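PDB 2YOY: Rbam17540 from Bacillus amyloliquefaciens, which probably cleaves polysaccharides such as chitin or cellulose oxidatively, as a copper-dependent lytic polysaccharide monooxygenase of the CBM33 family. Local coordinates for residues A[101-106]-A[137-142]; A[159-162]-A[167-170]; A[78-83]-A[151-156]; A[8-13]-A[71-76]; A[25-28]-A[33-36]. All blocks are in the same frame, centred on the assembly; numbering follows the deposited sequence.

Contact 1 (A[101-106]-A[137-142]); sequences SKWHYY and DTNLTH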
# COMPACT_ATOMS: atom_id res chain seq x y z
N SER A 101 14.25 8.04 -3.40
CA SER A 101 15.32 7.11 -3.71
C SER A 101 14.84 5.91 -4.52
O SER A 101 15.51 5.48 -5.44
CB SER A 101 16.05 6.65 -2.45
OG SER A 101 15.14 6.10 -1.54
N LYS A 102 13.68 5.37 -4.18
CA LYS A 102 13.12 4.25 -4.96
C LYS A 102 11.69 3.98 -4.57
O LYS A 102 11.21 4.40 -3.52
CB LYS A 102 13.93 2.95 -4.79
CG LYS A 102 13.84 2.29 -3.43
CD LYS A 102 14.59 0.98 -3.38
CE LYS A 102 14.37 0.27 -2.08
NZ LYS A 102 15.07 -1.03 -2.02
N TRP A 103 11.00 3.26 -5.45
CA TRP A 103 9.79 2.58 -5.11
C TRP A 103 9.98 1.09 -5.33
O TRP A 103 10.81 0.64 -6.13
CB TRP A 103 8.60 3.03 -5.95
CG TRP A 103 8.23 4.48 -5.93
CD1 TRP A 103 7.16 5.04 -5.27
CD2 TRP A 103 8.80 5.54 -6.74
NE1 TRP A 103 7.04 6.37 -5.60
CE2 TRP A 103 8.03 6.71 -6.48
CE3 TRP A 103 9.84 5.60 -7.65
CZ2 TRP A 103 8.30 7.94 -7.13
CZ3 TRP A 103 10.13 6.84 -8.27
CH2 TRP A 103 9.37 7.98 -7.99
N HIS A 104 9.27 0.32 -4.54
CA HIS A 104 9.37 -1.16 -4.58
C HIS A 104 8.03 -1.80 -4.30
O HIS A 104 7.25 -1.34 -3.45
CB HIS A 104 10.54 -1.69 -3.73
CG HIS A 104 10.71 -1.05 -2.38
ND1 HIS A 104 10.90 -1.79 -1.24
CD2 HIS A 104 10.77 0.26 -1.99
CE1 HIS A 104 11.01 -0.98 -0.20
NE2 HIS A 104 10.96 0.26 -0.64
N TYR A 105 7.72 -2.85 -5.07
CA TYR A 105 6.41 -3.48 -5.10
C TYR A 105 6.54 -4.98 -4.83
O TYR A 105 7.45 -5.64 -5.34
CB TYR A 105 5.77 -3.30 -6.49
CG TYR A 105 5.38 -1.84 -6.81
CD1 TYR A 105 6.28 -0.97 -7.35
CD2 TYR A 105 4.11 -1.36 -6.52
CE1 TYR A 105 5.95 0.32 -7.63
CE2 TYR A 105 3.75 -0.01 -6.78
CZ TYR A 105 4.71 0.82 -7.31
OH TYR A 105 4.44 2.10 -7.64
N TYR A 106 5.61 -5.49 -4.02
CA TYR A 106 5.56 -6.84 -3.57
C TYR A 106 4.14 -7.37 -3.80
O TYR A 106 3.18 -6.60 -3.80
CB TYR A 106 5.86 -6.90 -2.09
CG TYR A 106 7.18 -6.26 -1.68
CD1 TYR A 106 7.32 -4.87 -1.61
CD2 TYR A 106 8.31 -7.01 -1.48
CE1 TYR A 106 8.54 -4.28 -1.33
CE2 TYR A 106 9.51 -6.43 -1.15
CZ TYR A 106 9.63 -5.07 -1.08
OH TYR A 106 10.81 -4.48 -0.79
N ASP A 137 7.31 13.21 -8.14
CA ASP A 137 6.42 13.45 -9.27
C ASP A 137 7.16 13.62 -10.59
O ASP A 137 6.52 13.84 -11.61
CB ASP A 137 5.44 14.60 -8.99
CG ASP A 137 6.12 15.91 -8.64
OD1 ASP A 137 7.36 15.98 -8.59
OD2 ASP A 137 5.38 16.88 -8.40
N THR A 138 8.48 13.44 -10.61
CA THR A 138 9.14 13.23 -11.90
C THR A 138 8.95 11.79 -12.45
O THR A 138 9.36 11.50 -13.56
CB THR A 138 10.64 13.57 -11.89
OG1 THR A 138 11.36 12.63 -11.09
CG2 THR A 138 10.87 14.98 -11.38
N ASN A 139 8.34 10.89 -11.66
CA ASN A 139 7.95 9.56 -12.15
C ASN A 139 6.68 9.11 -11.43
O ASN A 139 6.75 8.30 -10.52
CB ASN A 139 9.09 8.54 -11.95
CG ASN A 139 8.83 7.23 -12.64
OD1 ASN A 139 7.84 7.09 -13.38
ND2 ASN A 139 9.71 6.27 -12.45
N LEU A 140 5.53 9.61 -11.87
CA LEU A 140 4.22 9.37 -11.21
C LEU A 140 3.70 7.94 -11.27
O LEU A 140 3.07 7.45 -10.31
CB LEU A 140 3.15 10.27 -11.83
CG LEU A 140 3.26 11.74 -11.44
CD1 LEU A 140 2.46 12.58 -12.42
CD2 LEU A 140 2.82 11.99 -10.01
N THR A 141 3.97 7.28 -12.39
CA THR A 141 3.34 5.99 -12.74
C THR A 141 4.40 4.96 -13.08
O THR A 141 5.30 5.24 -13.86
CB THR A 141 2.43 6.20 -13.97
OG1 THR A 141 1.36 7.09 -13.63
CG2 THR A 141 1.81 4.89 -14.46
N HIS A 142 4.30 3.76 -12.47
CA HIS A 142 5.26 2.71 -12.63
C HIS A 142 4.64 1.50 -13.30
O HIS A 142 3.52 1.12 -12.98
CB HIS A 142 5.77 2.30 -11.24
CG HIS A 142 6.25 3.46 -10.45
ND1 HIS A 142 5.91 3.64 -9.13
CD2 HIS A 142 6.95 4.56 -10.81
CE1 HIS A 142 6.42 4.77 -8.70
NE2 HIS A 142 7.04 5.36 -9.71
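Trp103 and His142 lie on strands of two different sheets, 100-108 and 141-146, and their CA atoms, the nearest across the two segments, are 8.8 Å apart, so mostly side chains bridge the gap. Trp103, Tyr105 and His142 all start out toward the opposite segment. The imidazole of His142 stands with its edge to the indole face of Trp103, centroid to five-membered-ring centroid 4.2 Å and planes 53° apart. With CG of His142 anti to its carbonyl carbon (chi1 -52°), ND1 comes to the hydroxyl of Tyr105: OH and ND1 form a hydrogen bond of 2.6 Å, lying near the planes of both rings. On its other nitrogen, His142 NE2 gives a weak bond to Asn139 O (3.1 Å, 128°), so the imidazole is tied at both nitrogens. Trp103 NE1 bonds to Tyr94 OH, and Trp160 stacks on the indole. Replacing Trp103 with an alanine would probably leave the His142 edge without the aromatic face it meets and open a gap between the sheets. The result is a buried aromatic cluster in the core between two beta-sheets, as in the immunoglobulin-like beta-sandwich of lytic polysaccharide monooxygenases.

Contact 2 (A[159-162]-A[167-170]); sequences VWDV and NAFY. With EDO (1,2-ethanediol), chain D.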
# COMPACT_ATOMS: atom_id res chain seq x y z
N VAL A 159 5.70 0.38 -1.91
CA VAL A 159 6.50 1.12 -0.96
C VAL A 159 7.25 2.28 -1.66
O VAL A 159 7.92 2.09 -2.66
CB VAL A 159 7.46 0.20 -0.22
CG1 VAL A 159 8.16 0.96 0.91
CG2 VAL A 159 6.75 -1.03 0.38
N TRP A 160 7.16 3.48 -1.08
CA TRP A 160 7.80 4.65 -1.59
C TRP A 160 8.83 5.10 -0.54
O TRP A 160 8.46 5.48 0.57
CB TRP A 160 6.74 5.72 -1.83
CG TRP A 160 7.28 7.13 -2.08
CD1 TRP A 160 8.44 7.45 -2.70
CD2 TRP A 160 6.67 8.37 -1.67
NE1 TRP A 160 8.59 8.80 -2.72
CE2 TRP A 160 7.52 9.39 -2.10
CE3 TRP A 160 5.49 8.70 -1.01
CZ2 TRP A 160 7.25 10.75 -1.87
CZ3 TRP A 160 5.20 10.04 -0.76
CH2 TRP A 160 6.09 11.06 -1.22
N ASP A 161 10.11 5.00 -0.89
CA ASP A 161 11.20 5.45 0.00
C ASP A 161 11.58 6.90 -0.26
O ASP A 161 11.90 7.25 -1.40
CB ASP A 161 12.46 4.61 -0.24
CG ASP A 161 12.39 3.22 0.35
OD1 ASP A 161 11.29 2.76 0.80
OD2 ASP A 161 13.46 2.52 0.30
N VAL A 162 11.60 7.70 0.80
CA VAL A 162 12.01 9.13 0.72
C VAL A 162 13.54 9.19 0.82
O VAL A 162 14.17 8.52 1.67
CB VAL A 162 11.33 9.96 1.83
CG1 VAL A 162 11.80 11.41 1.79
CG2 VAL A 162 9.82 9.88 1.70
N ASN A 167 12.14 7.84 6.33
CA ASN A 167 10.75 7.44 6.18
C ASN A 167 10.44 6.81 4.83
O ASN A 167 11.13 7.04 3.84
CB ASN A 167 9.84 8.66 6.31
CG ASN A 167 9.98 9.35 7.65
OD1 ASN A 167 10.18 10.55 7.71
ND2 ASN A 167 9.88 8.59 8.72
N ALA A 168 9.32 6.09 4.80
CA ALA A 168 8.76 5.51 3.57
C ALA A 168 7.27 5.44 3.74
O ALA A 168 6.76 5.47 4.87
CB ALA A 168 9.33 4.13 3.29
N PHE A 169 6.54 5.34 2.62
CA PHE A 169 5.08 5.24 2.64
C PHE A 169 4.72 3.87 2.11
O PHE A 169 5.32 3.40 1.14
CB PHE A 169 4.48 6.38 1.78
CG PHE A 169 4.69 7.74 2.40
CD1 PHE A 169 5.93 8.35 2.30
CD2 PHE A 169 3.71 8.34 3.16
CE1 PHE A 169 6.16 9.55 2.94
CE2 PHE A 169 3.92 9.57 3.75
CZ PHE A 169 5.14 10.15 3.65
N TYR A 170 3.78 3.22 2.82
CA TYR A 170 3.39 1.84 2.62
C TYR A 170 1.94 1.80 2.23
O TYR A 170 1.10 2.17 2.99
CB TYR A 170 3.62 1.01 3.93
CG TYR A 170 5.07 0.92 4.28
CD1 TYR A 170 5.70 1.96 4.99
CD2 TYR A 170 5.83 -0.16 3.88
CE1 TYR A 170 7.07 1.90 5.24
CE2 TYR A 170 7.17 -0.25 4.16
CZ TYR A 170 7.79 0.78 4.85
OH TYR A 170 9.16 0.65 5.03
C1 EDO D . 8.53 12.58 4.62
O1 EDO D . 9.64 11.95 5.26
C2 EDO D . 7.88 13.67 5.49
O2 EDO D . 7.48 13.18 6.77
O HOH W 1 11.14 0.92 2.85
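The carbonyl oxygen of Trp160 takes the backbone N-H of Phe169 at 2.8 Å from O to N, and the CA of Ala168 also comes close to it. Trp160 N returns a bond to Phe169 O (2.9 Å, 166°), making Trp160 and Phe169 an antiparallel hydrogen-bonded pair; two residues further along, Val162 N donates to Asn167 O. Val159 with Tyr170 and Asp161 with Ala168 are the non-hydrogen-bonded pairs. On the face of Trp160 and Phe169, the two side chains run side by side in the same direction. The indole and phenyl planes are inclined by 27° and offset with little overlap, so that CZ3 of Trp160 lies over the rim of the phenyl face, while CG2 of Val162 meets the phenyl edge at CE1, 3.9 Å away. The two strands form the beta hairpin 154-162/167-177, and its Phe169 side chain comes within about 4 Å of the copper(I) ion, its ring edge-to-face with the copper ligand His1. Val162 in turn touches the other ligand, His98, so the hairpin lines the metal site. On the other face, Val159 puts CG1, anti to its backbone N (chi1 -172°), over the ring of Tyr170 in a CH-pi contact, 4.0 Å from the centroid. A water joins this side by donating to Asp161 OD1 (2.8 Å) and to Tyr170 OH; the same carboxylate oxygen bonds to His104 NE2, and the phenol bonds to Pro43 O. At the hairpin end a 1,2-ethanediol, probably from the crystallisation liquor, donates through O1 to Asn167 OD1 (2.9 Å) and also bonds to Glu41 and Thr165.

Contact 3 (A[78-83]-A[151-156]); sequences WVKQNI and SGYHII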
# COMPACT_ATOMS: atom_id res chain seq x y z
N TRP A 78 -11.88 -6.38 3.37
CA TRP A 78 -11.59 -5.27 2.46
C TRP A 78 -12.21 -5.38 1.08
O TRP A 78 -12.42 -6.47 0.56
CB TRP A 78 -10.06 -5.10 2.33
CG TRP A 78 -9.39 -5.03 3.70
CD1 TRP A 78 -8.60 -6.01 4.28
CD2 TRP A 78 -9.41 -3.96 4.63
NE1 TRP A 78 -8.12 -5.57 5.49
CE2 TRP A 78 -8.65 -4.35 5.76
CE3 TRP A 78 -9.98 -2.70 4.64
CZ2 TRP A 78 -8.45 -3.51 6.85
CZ3 TRP A 78 -9.79 -1.87 5.74
CH2 TRP A 78 -9.02 -2.28 6.83
N VAL A 79 -12.39 -4.22 0.43
CA VAL A 79 -12.93 -4.18 -0.93
C VAL A 79 -11.86 -4.57 -1.93
O VAL A 79 -10.79 -3.97 -1.97
CB VAL A 79 -13.47 -2.78 -1.30
CG1 VAL A 79 -13.98 -2.77 -2.73
CG2 VAL A 79 -14.62 -2.36 -0.38
N LYS A 80 -12.14 -5.59 -2.74
CA LYS A 80 -11.18 -6.04 -3.76
C LYS A 80 -11.49 -5.38 -5.12
O LYS A 80 -12.65 -5.16 -5.50
CB LYS A 80 -11.26 -7.53 -3.92
CG LYS A 80 -10.67 -8.29 -2.73
CD LYS A 80 -11.74 -8.93 -1.91
CE LYS A 80 -11.16 -9.53 -0.65
NZ LYS A 80 -12.14 -9.29 0.43
N GLN A 81 -10.47 -5.11 -5.88
CA GLN A 81 -10.73 -4.67 -7.25
C GLN A 81 -10.07 -5.67 -8.18
O GLN A 81 -9.02 -6.22 -7.89
CB GLN A 81 -10.16 -3.31 -7.50
CG GLN A 81 -8.67 -3.25 -7.25
CD GLN A 81 -8.28 -1.93 -6.66
OE1 GLN A 81 -8.24 -0.89 -7.36
NE2 GLN A 81 -7.99 -1.94 -5.39
N ASN A 82 -10.68 -5.87 -9.31
CA ASN A 82 -10.13 -6.78 -10.30
C ASN A 82 -8.87 -6.26 -10.95
O ASN A 82 -8.76 -5.08 -11.32
CB ASN A 82 -11.14 -7.05 -11.39
CG ASN A 82 -12.34 -7.84 -10.90
OD1 ASN A 82 -12.26 -8.60 -9.92
ND2 ASN A 82 -13.46 -7.67 -11.57
N ILE A 83 -7.91 -7.13 -11.10
CA ILE A 83 -6.73 -6.78 -11.82
C ILE A 83 -6.31 -8.03 -12.58
O ILE A 83 -6.50 -9.14 -12.09
CB ILE A 83 -5.65 -6.29 -10.85
CG1 ILE A 83 -4.66 -5.38 -11.56
CG2 ILE A 83 -4.97 -7.45 -10.21
CD1 ILE A 83 -3.76 -4.61 -10.62
N SER A 151 -4.09 -16.55 -8.59
CA SER A 151 -5.41 -15.96 -8.78
C SER A 151 -6.13 -15.80 -7.45
O SER A 151 -5.70 -16.31 -6.41
CB SER A 151 -6.30 -16.83 -9.72
OG SER A 151 -6.59 -18.04 -9.10
N GLY A 152 -7.26 -15.13 -7.52
CA GLY A 152 -8.08 -14.84 -6.36
C GLY A 152 -7.54 -13.66 -5.60
O GLY A 152 -6.88 -12.78 -6.19
N TYR A 153 -7.85 -13.65 -4.32
CA TYR A 153 -7.54 -12.54 -3.44
C TYR A 153 -6.05 -12.51 -3.14
O TYR A 153 -5.51 -13.46 -2.55
CB TYR A 153 -8.32 -12.63 -2.13
CG TYR A 153 -8.05 -11.51 -1.14
CD1 TYR A 153 -7.63 -10.23 -1.56
CD2 TYR A 153 -8.25 -11.71 0.22
CE1 TYR A 153 -7.35 -9.22 -0.64
CE2 TYR A 153 -8.03 -10.69 1.13
CZ TYR A 153 -7.60 -9.45 0.72
OH TYR A 153 -7.40 -8.44 1.66
N HIS A 154 -5.42 -11.41 -3.55
CA HIS A 154 -4.00 -11.09 -3.30
C HIS A 154 -3.89 -9.68 -2.83
O HIS A 154 -4.82 -8.92 -3.03
CB HIS A 154 -3.11 -11.40 -4.49
CG HIS A 154 -2.95 -12.87 -4.69
ND1 HIS A 154 -2.12 -13.64 -3.91
CD2 HIS A 154 -3.67 -13.75 -5.44
CE1 HIS A 154 -2.29 -14.91 -4.20
NE2 HIS A 154 -3.23 -15.01 -5.12
N ILE A 155 -2.75 -9.34 -2.21
CA ILE A 155 -2.43 -7.95 -1.81
C ILE A 155 -1.14 -7.55 -2.48
O ILE A 155 -0.16 -8.28 -2.46
CB ILE A 155 -2.38 -7.81 -0.29
CG1 ILE A 155 -3.78 -8.02 0.31
CG2 ILE A 155 -1.79 -6.48 0.13
CD1 ILE A 155 -3.80 -8.10 1.84
N ILE A 156 -1.22 -6.47 -3.26
CA ILE A 156 -0.04 -5.78 -3.71
C ILE A 156 0.32 -4.74 -2.69
O ILE A 156 -0.48 -3.85 -2.37
CB ILE A 156 -0.26 -5.22 -5.12
CG1 ILE A 156 -0.51 -6.42 -6.07
CG2 ILE A 156 0.91 -4.30 -5.60
CD1 ILE A 156 -1.02 -6.00 -7.44
O HOH W 2 -10.22 -8.66 2.74
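Lys80 lays its CE methylene over the centre of the Tyr153 ring, 3.5 Å from the centroid and 3° off the ring normal, a CH-pi contact. Its NZ stays over the same face at 4.5 Å from the centroid, close enough for a cation-pi interaction. Tyr153 reaches this place with CG anti to its backbone N (chi1 180°), and the lysine chain crosses it at about a right angle, bent at chi2 (108°) and chi4. Further along, CD1 of Ile83 meets CD1 of Ile156 at 4.4 Å, a looser apolar touch. These contacts join the 78-83 segment, with its short strand 81-83, to the start of strand 154-162; both strands belong to the mixed sheet, where each is a neighbour of strand 167-177. Around this shell, Lys80 NZ donates to Trp78 O (2.8 Å), in the carbonyl plane, and to Ala75 O, which holds the ammonium group above the ring. A water accepts from Trp78 N at 2.9 Å and from Lys80 NZ, and gives a weak bond to Tyr153 OH. That hydroxyl lies at the indole edge of Trp78, 3.8 Å from CD1, and is itself bonded to Asp174 OD1 and Gln73 NE2. Trp78 is fixed by NE1 bonding to Lys72 O, and its ring makes a cation-pi pair with Arg10.

Contact 4 (A[8-13]-A[71-76]); sequences VSRAYM and DKQTAD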
# COMPACT_ATOMS: atom_id res chain seq x y z
N VAL A 8 -6.68 1.47 -6.80
CA VAL A 8 -7.02 2.10 -5.54
C VAL A 8 -6.46 1.32 -4.36
O VAL A 8 -6.88 0.21 -4.06
CB VAL A 8 -8.57 2.20 -5.41
CG1 VAL A 8 -8.95 2.91 -4.14
CG2 VAL A 8 -9.14 2.88 -6.66
N SER A 9 -5.47 1.96 -3.73
CA SER A 9 -4.95 1.52 -2.43
C SER A 9 -6.02 1.40 -1.38
O SER A 9 -7.03 2.06 -1.40
CB SER A 9 -3.84 2.47 -1.93
OG SER A 9 -4.28 3.77 -1.55
N ARG A 10 -5.80 0.55 -0.41
CA ARG A 10 -6.73 0.43 0.65
C ARG A 10 -6.97 1.73 1.38
O ARG A 10 -8.12 2.01 1.76
CB ARG A 10 -6.27 -0.73 1.62
CG ARG A 10 -7.23 -1.03 2.74
CD ARG A 10 -6.58 -1.98 3.76
NE ARG A 10 -6.27 -3.29 3.20
CZ ARG A 10 -5.56 -4.25 3.81
NH1 ARG A 10 -5.08 -4.08 5.05
NH2 ARG A 10 -5.36 -5.41 3.17
N ALA A 11 -5.91 2.53 1.59
CA ALA A 11 -6.02 3.79 2.24
C ALA A 11 -6.92 4.77 1.45
O ALA A 11 -7.82 5.42 2.02
CB ALA A 11 -4.65 4.41 2.44
N TYR A 12 -6.69 4.83 0.14
CA TYR A 12 -7.51 5.68 -0.69
C TYR A 12 -8.98 5.16 -0.76
O TYR A 12 -9.95 5.96 -0.71
CB TYR A 12 -6.84 5.78 -2.01
CG TYR A 12 -7.55 6.70 -3.00
CD1 TYR A 12 -8.06 7.92 -2.60
CD2 TYR A 12 -7.71 6.31 -4.33
CE1 TYR A 12 -8.71 8.75 -3.54
CE2 TYR A 12 -8.34 7.13 -5.26
CZ TYR A 12 -8.84 8.32 -4.86
OH TYR A 12 -9.47 9.10 -5.80
N MET A 13 -9.17 3.83 -0.83
CA MET A 13 -10.48 3.23 -0.73
C MET A 13 -11.20 3.69 0.55
O MET A 13 -12.41 3.96 0.54
CB MET A 13 -10.43 1.70 -0.75
CG MET A 13 -11.74 0.94 -1.03
SD MET A 13 -12.06 1.03 -2.80
CE MET A 13 -10.97 -0.26 -3.46
N ASP A 71 -4.60 -2.54 9.77
CA ASP A 71 -3.93 -3.79 10.05
C ASP A 71 -4.86 -4.97 10.22
O ASP A 71 -4.39 -6.10 10.23
CB ASP A 71 -3.02 -3.64 11.26
CG ASP A 71 -1.86 -2.69 11.03
OD1 ASP A 71 -1.26 -2.71 9.92
OD2 ASP A 71 -1.51 -1.96 11.99
N LYS A 72 -6.18 -4.73 10.33
CA LYS A 72 -7.12 -5.82 10.34
C LYS A 72 -6.94 -6.64 9.09
O LYS A 72 -6.63 -6.10 8.04
CB LYS A 72 -8.56 -5.32 10.40
CG LYS A 72 -8.95 -4.72 11.74
CD LYS A 72 -10.47 -4.69 11.89
CE LYS A 72 -10.88 -4.23 13.28
NZ LYS A 72 -12.36 -4.30 13.43
N GLN A 73 -7.11 -7.94 9.20
CA GLN A 73 -6.96 -8.78 8.00
C GLN A 73 -7.80 -10.03 8.07
O GLN A 73 -7.56 -10.93 8.87
CB GLN A 73 -5.49 -9.12 7.78
CG GLN A 73 -5.15 -9.86 6.51
CD GLN A 73 -5.53 -9.09 5.25
OE1 GLN A 73 -5.18 -7.93 5.08
NE2 GLN A 73 -6.32 -9.75 4.40
N THR A 74 -8.84 -10.04 7.25
CA THR A 74 -9.66 -11.22 7.02
C THR A 74 -9.91 -11.37 5.55
O THR A 74 -9.73 -10.43 4.75
CB THR A 74 -11.03 -11.18 7.74
OG1 THR A 74 -11.89 -10.22 7.11
CG2 THR A 74 -10.88 -10.86 9.21
N ALA A 75 -10.38 -12.56 5.16
CA ALA A 75 -10.73 -12.79 3.77
C ALA A 75 -11.80 -11.84 3.22
O ALA A 75 -11.78 -11.53 2.01
CB ALA A 75 -11.17 -14.24 3.58
N ASP A 76 -12.69 -11.36 4.09
CA ASP A 76 -13.86 -10.61 3.67
C ASP A 76 -13.82 -9.13 3.99
O ASP A 76 -14.67 -8.39 3.50
CB ASP A 76 -15.14 -11.24 4.28
CG ASP A 76 -15.46 -12.62 3.69
OD1 ASP A 76 -14.91 -12.98 2.62
OD2 ASP A 76 -16.25 -13.35 4.30
O HOH W 3 -4.07 -6.11 6.64
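Arg10 meets Gln73 through a single direct hydrogen bond, from NH2 to OE1 at 3.2 Å with an N-H...O angle of 138°. The acceptor lies 29° out of the guanidinium plane, though the donor stays in the plane of the amide carbonyl; the two flat groups are turned well away from each other. Two bends put the groups together: the arginine chain leaves its helix with CG anti to the backbone N (chi1 -176°) and folds only at chi3, and Gln73 folds at chi2, which brings its amide closer than its CB direction alone would suggest.

Water-mediated bonding runs alongside. A water at the guanidinium edge, in its plane, accepts from Arg10 NH1 at 2.8 Å and lies 2.9 Å from Lys72 O and 2.6 Å from Gln73 OE1, linking the arginine to the loop a second time.

The charge of Arg10 is met outside the segments, where NH2 forms a salt bridge with Asp174. Gln73 NE2 makes hydrogen bonds of its own, to Pro114 O and Tyr153 OH. A leucine in place of Arg10 would probably leave the Asp174 carboxylate without its charged mate and Gln73 OE1 without its direct donor, setting the amide freer to turn.

Capping of the helix is separate: Ser9, the N-cap residue, accepts from Tyr12 N through OG at 3.1 Å. Helix 10-21 begins beside the mixed sheet, where the Arg10 side chain packs on Ile155 of strand 154-162 and Val172 of strand 167-177 and reaches to the 71-76 loop that precedes strand 81-83.

Contact 5 (A[25-28]-A[33-36]); sequences AAAQ and VIDN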
# COMPACT_ATOMS: atom_id res chain seq x y z
N ALA A 25 -19.24 5.26 9.67
CA ALA A 25 -19.26 3.89 9.13
C ALA A 25 -17.92 3.62 8.41
O ALA A 25 -17.35 2.58 8.59
CB ALA A 25 -20.45 3.65 8.22
N ALA A 26 -17.41 4.56 7.66
CA ALA A 26 -16.09 4.38 7.02
C ALA A 26 -14.97 4.21 8.07
O ALA A 26 -14.08 3.40 7.90
CB ALA A 26 -15.79 5.52 6.04
N ALA A 27 -15.02 4.94 9.17
CA ALA A 27 -13.93 4.91 10.11
C ALA A 27 -14.01 3.61 10.90
O ALA A 27 -12.98 3.02 11.29
CB ALA A 27 -14.04 6.11 11.04
N GLN A 28 -15.23 3.11 11.05
CA GLN A 28 -15.40 1.81 11.73
C GLN A 28 -14.70 0.69 10.96
O GLN A 28 -14.17 -0.24 11.54
CB GLN A 28 -16.88 1.48 11.95
CG GLN A 28 -17.35 2.01 13.29
CD GLN A 28 -18.85 2.15 13.42
OE1 GLN A 28 -19.61 2.09 12.45
NE2 GLN A 28 -19.28 2.37 14.65
N VAL A 33 -7.46 6.72 8.96
CA VAL A 33 -6.88 6.98 7.66
C VAL A 33 -7.85 7.58 6.66
O VAL A 33 -7.41 8.18 5.71
CB VAL A 33 -6.20 5.70 7.08
CG1 VAL A 33 -7.23 4.65 6.65
CG2 VAL A 33 -5.28 6.08 5.94
N ILE A 34 -9.18 7.41 6.86
CA ILE A 34 -10.12 7.92 5.92
C ILE A 34 -9.95 9.43 5.62
O ILE A 34 -10.30 9.90 4.52
CB ILE A 34 -11.58 7.61 6.33
CG1 ILE A 34 -11.98 8.40 7.61
CG2 ILE A 34 -11.83 6.10 6.39
CD1 ILE A 34 -13.41 8.17 8.05
N ASP A 35 -9.38 10.17 6.59
CA ASP A 35 -9.21 11.60 6.48
C ASP A 35 -7.88 11.99 5.88
O ASP A 35 -7.74 13.12 5.41
CB ASP A 35 -9.34 12.26 7.87
CG ASP A 35 -10.78 12.46 8.28
OD1 ASP A 35 -11.68 12.32 7.45
OD2 ASP A 35 -11.01 12.78 9.46
N ASN A 36 -6.93 11.04 5.88
CA ASN A 36 -5.55 11.30 5.50
C ASN A 36 -4.93 10.08 4.84
O ASN A 36 -3.95 9.49 5.35
CB ASN A 36 -4.74 11.67 6.75
CG ASN A 36 -5.18 13.01 7.34
OD1 ASN A 36 -5.16 14.05 6.64
ND2 ASN A 36 -5.56 13.00 8.60
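Ile34 carries the contact against Ala26 and Ala27, and the meeting is apolar. Its two branches divide the work. CG2 comes to the methyl of Ala26, CG2 to CB 4.0 Å, and lies slightly nearer the carbonyl oxygen of that residue, CG2 to Ala26 O 3.8 Å. The longer arm carries CD1 to the methyl of Ala27, CD1 to CB 3.7 Å, with the backbone N of Ala27 nearly as close. CD1 also comes within 4.1 Å of Ala26 CB, so the end of the isoleucine spans the two successive alanines. This reach follows from its torsions: CG1 sits between the backbone N and the carbonyl carbon (chi1 68°), and the chain then extends at chi2 (178°) to place CD1 against the helix. Short alanine side chains let the backbones come near, with CA of Ala27 and CA of Ile34 only 6.4 Å apart.

Polar bonds hold the 33-36 turn in place. Asn36 N donates to Val33 O at 2.9 Å, closing the 3-10 segment at 33-35. Asp35 OD1 forms a salt bridge with Lys18 and a hydrogen bond with Trp23 NE1, tying this turn to helix 10-21 and to the start of helix 23-30.

Here the chain leaves helix 23-30, and the 3-10 turn that follows packs back on that helix, within the helical region that lies between strands 2-6 and 41-43.

Along the chain contact 5 is nested inside the loop closed by contact 4; then come contact 3, with contact 1 nested in its loop, and last contact 2. Strand 154-162 is used by both contacts 2 and 3, whose centres are about 22 Å apart on opposite sides of the chain's centre, and strand 100-108 of contact 1 pairs with it in the mixed sheet. The centres of contacts 1 and 2 are about 10 Å apart and their atoms touch, as do those of contacts 3 and 4 at the same spacing. The centre of contact 5 is about 12 Å from that of contact 4, in the helical region. The sheet thus connects the copper end, near contact 2, with the far end at contact 3.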